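Local coordinates for SPCC18.06c protein (Schizosaccharomyces pombe, PDB 2P51) that trims the poly(A) tails of mRNA from the 3' end as the catalytic deadenylase subunit of the CCR4-NOT complex, using two metal ions, at residues S49-F54 against H236-D241. Residues are numbered along the deposited sequence; the frame is centred on the assembly and turned at random.
With MG (magnesium ion), chain C; MG (magnesium ion), chain B.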
loop_
_atom_site.group_PDB
_atom_site.type_symbol
_atom_site.label_atom_id
_atom_site.label_comp_id
_atom_site.label_asym_id
_atom_site.label_seq_id
_atom_site.Cartn_x
_atom_site.Cartn_y
_atom_site.Cartn_z
ATOM N N SER A 49 -1.571 7.202 3.004
ATOM C CA SER A 49 -0.915 6.743 1.759
ATOM C C SER A 49 -0.313 5.377 2.013
ATOM O O SER A 49 0.249 5.209 3.127
ATOM C CB SER A 49 0.159 7.737 1.276
ATOM O OG SER A 49 -0.513 8.988 1.015
ATOM N N MET A 50 -0.421 4.467 1.031
ATOM C CA MET A 50 -0.083 3.071 1.330
ATOM C C MET A 50 0.712 2.452 0.198
ATOM O O MET A 50 0.508 2.777 -0.987
ATOM C CB MET A 50 -1.381 2.274 1.586
ATOM C CG MET A 50 -1.255 0.799 1.851
ATOM S SD MET A 50 -1.201 -0.195 0.326
ATOM C CE MET A 50 -2.960 -0.140 -0.104
ATOM N N ASP A 51 1.590 1.540 0.647
ATOM C CA ASP A 51 2.306 0.656 -0.268
ATOM C C ASP A 51 2.491 -0.706 0.400
ATOM O O ASP A 51 2.375 -0.741 1.659
ATOM C CB ASP A 51 3.695 1.196 -0.664
ATOM C CG ASP A 51 4.362 0.385 -1.771
ATOM O OD1 ASP A 51 3.621 -0.126 -2.648
ATOM O OD2 ASP A 51 5.604 0.300 -1.716
ATOM N N THR A 52 2.797 -1.756 -0.371
ATOM C CA THR A 52 3.134 -3.018 0.278
ATOM C C THR A 52 4.362 -3.616 -0.421
ATOM O O THR A 52 4.662 -3.283 -1.561
ATOM C CB THR A 52 2.034 -4.109 0.211
ATOM O OG1 THR A 52 1.959 -4.637 -1.112
ATOM C CG2 THR A 52 0.656 -3.534 0.628
ATOM N N GLU A 53 5.107 -4.468 0.284
ATOM C CA GLU A 53 6.119 -5.269 -0.378
ATOM C C GLU A 53 5.678 -6.747 -0.226
ATOM O O GLU A 53 5.122 -7.145 0.816
ATOM C CB GLU A 53 7.514 -5.073 0.202
ATOM C CG GLU A 53 8.034 -3.644 0.244
ATOM C CD GLU A 53 8.080 -2.956 -1.091
ATOM O OE1 GLU A 53 8.382 -3.577 -2.116
ATOM O OE2 GLU A 53 7.794 -1.720 -1.123
ATOM N N PHE A 54 5.944 -7.561 -1.223
ATOM C CA PHE A 54 5.522 -8.953 -1.285
ATOM C C PHE A 54 6.470 -9.660 -2.250
ATOM O O PHE A 54 7.262 -8.982 -2.930
ATOM C CB PHE A 54 4.064 -9.033 -1.736
ATOM C CG PHE A 54 3.781 -8.275 -3.020
ATOM C CD1 PHE A 54 3.961 -8.879 -4.263
ATOM C CD2 PHE A 54 3.307 -6.961 -2.962
ATOM C CE1 PHE A 54 3.696 -8.192 -5.427
ATOM C CE2 PHE A 54 3.065 -6.258 -4.131
ATOM C CZ PHE A 54 3.253 -6.898 -5.354
ATOM N N HIS A 236 11.965 0.985 -2.371
ATOM C CA HIS A 236 11.572 -0.411 -2.406
ATOM C C HIS A 236 11.493 -0.943 -0.989
ATOM O O HIS A 236 11.646 -2.154 -0.794
ATOM C CB HIS A 236 12.520 -1.208 -3.339
ATOM C CG HIS A 236 11.812 -2.403 -3.876
ATOM N ND1 HIS A 236 11.262 -2.410 -5.145
ATOM C CD2 HIS A 236 11.541 -3.609 -3.316
ATOM C CE1 HIS A 236 10.672 -3.585 -5.354
ATOM N NE2 HIS A 236 10.836 -4.348 -4.259
ATOM N N GLN A 237 11.195 -0.058 -0.030
ATOM C CA GLN A 237 10.710 -0.461 1.280
ATOM C C GLN A 237 9.356 0.228 1.475
ATOM O O GLN A 237 9.253 1.390 1.056
ATOM C CB GLN A 237 11.671 -0.196 2.453
ATOM C CG GLN A 237 12.837 -1.227 2.375
ATOM C CD GLN A 237 13.451 -1.505 3.722
ATOM O OE1 GLN A 237 12.797 -1.800 4.717
ATOM N NE2 GLN A 237 14.791 -1.386 3.852
ATOM N N ALA A 238 8.373 -0.469 2.042
ATOM C CA ALA A 238 6.996 0.054 1.921
ATOM C C ALA A 238 6.804 1.352 2.683
ATOM O O ALA A 238 6.002 2.187 2.250
ATOM C CB ALA A 238 5.969 -0.959 2.344
ATOM N N GLY A 239 7.466 1.563 3.814
ATOM C CA GLY A 239 7.331 2.785 4.578
ATOM C C GLY A 239 7.736 3.980 3.760
ATOM O O GLY A 239 6.981 4.961 3.584
ATOM N N SER A 240 8.925 3.946 3.190
ATOM C CA SER A 240 9.468 5.027 2.376
ATOM C C SER A 240 8.650 5.196 1.110
ATOM O O SER A 240 8.330 6.334 0.714
ATOM C CB SER A 240 10.930 4.680 2.048
ATOM O OG SER A 240 11.469 5.686 1.205
ATOM N N ASP A 241 8.286 4.082 0.475
ATOM C CA ASP A 241 7.479 4.217 -0.752
ATOM C C ASP A 241 6.107 4.840 -0.453
ATOM O O ASP A 241 5.615 5.664 -1.263
ATOM C CB ASP A 241 7.281 2.867 -1.425
ATOM C CG ASP A 241 8.539 2.219 -1.968
ATOM O OD1 ASP A 241 9.568 2.916 -2.186
ATOM O OD2 ASP A 241 8.548 0.974 -2.201
HETATM MG MG MG C . 7.236 -0.499 -2.731
HETATM MG MG MG B . 3.064 -0.414 -4.599
HETATM O O HOH W 1 3.521 -2.428 -4.631
HETATM O O HOH W 2 6.022 -2.061 -3.515
HETATM O O HOH W 3 9.747 -7.182 -4.074
HETATM O O HOH W 4 2.538 1.557 -4.891
HETATM O O HOH W 5 4.959 -0.069 -5.157
HETATM O O HOH W 6 2.443 -0.579 -6.631
#
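Asp51 and Asp241 bring their carboxylates to the same magnesium ion (chain C), and no direct hydrogen bond links the two segments. With its CG anti to the backbone N (chi1 -172°), Asp51 reaches from strand 47-53 between both metals: OD2 binds this magnesium at 2.1 Å, while OD1 binds the second (chain B) at 2.0 Å. Asp172 and four waters complete that second ion's shell. The carbonyl O of Asp51 lies 3.7 Å from Ala238 CB, at the start of helix 238-257.

Thr52 turns its side chain to the other side of the strand, where OG1 hydrogen-bonds to Asp172, tying one metal ligand to the strand that carries two others. Its carbonyl O accepts a 2.7 Å hydrogen bond from water 2, itself a ligand of the chain C magnesium.

Glu53 returns to the metal side. With CG anti to the carbonyl carbon (chi1 -55°), CG lies 4.0 Å from Ala238 CB; the bend at chi2 then carries CD toward the metal, and OE2 binds the chain C magnesium. Around that ion, OE2 lies 3.0 Å from Asp241 OD2, their carboxylate planes turned 66° apart; the cation presumably offsets the repulsion between these crowded oxygens. OE1, the other branch, sits over one face of the His236 ring. At the edge of that ring, NE2 and water 3 share a hydrogen bond, and the water donates to the carbonyl O of Phe54.

The other oxygen of Asp241, OD1, is held by two partners: the His236 N-H, with N 3.1 Å away on its syn side, and Arg231 through a salt bridge. Strand-borne Asp51 and Glu53, joined by Asp172 and the helix-borne Asp241, make up the two-metal active site of a DEDD nuclease with an RNase H-like fold.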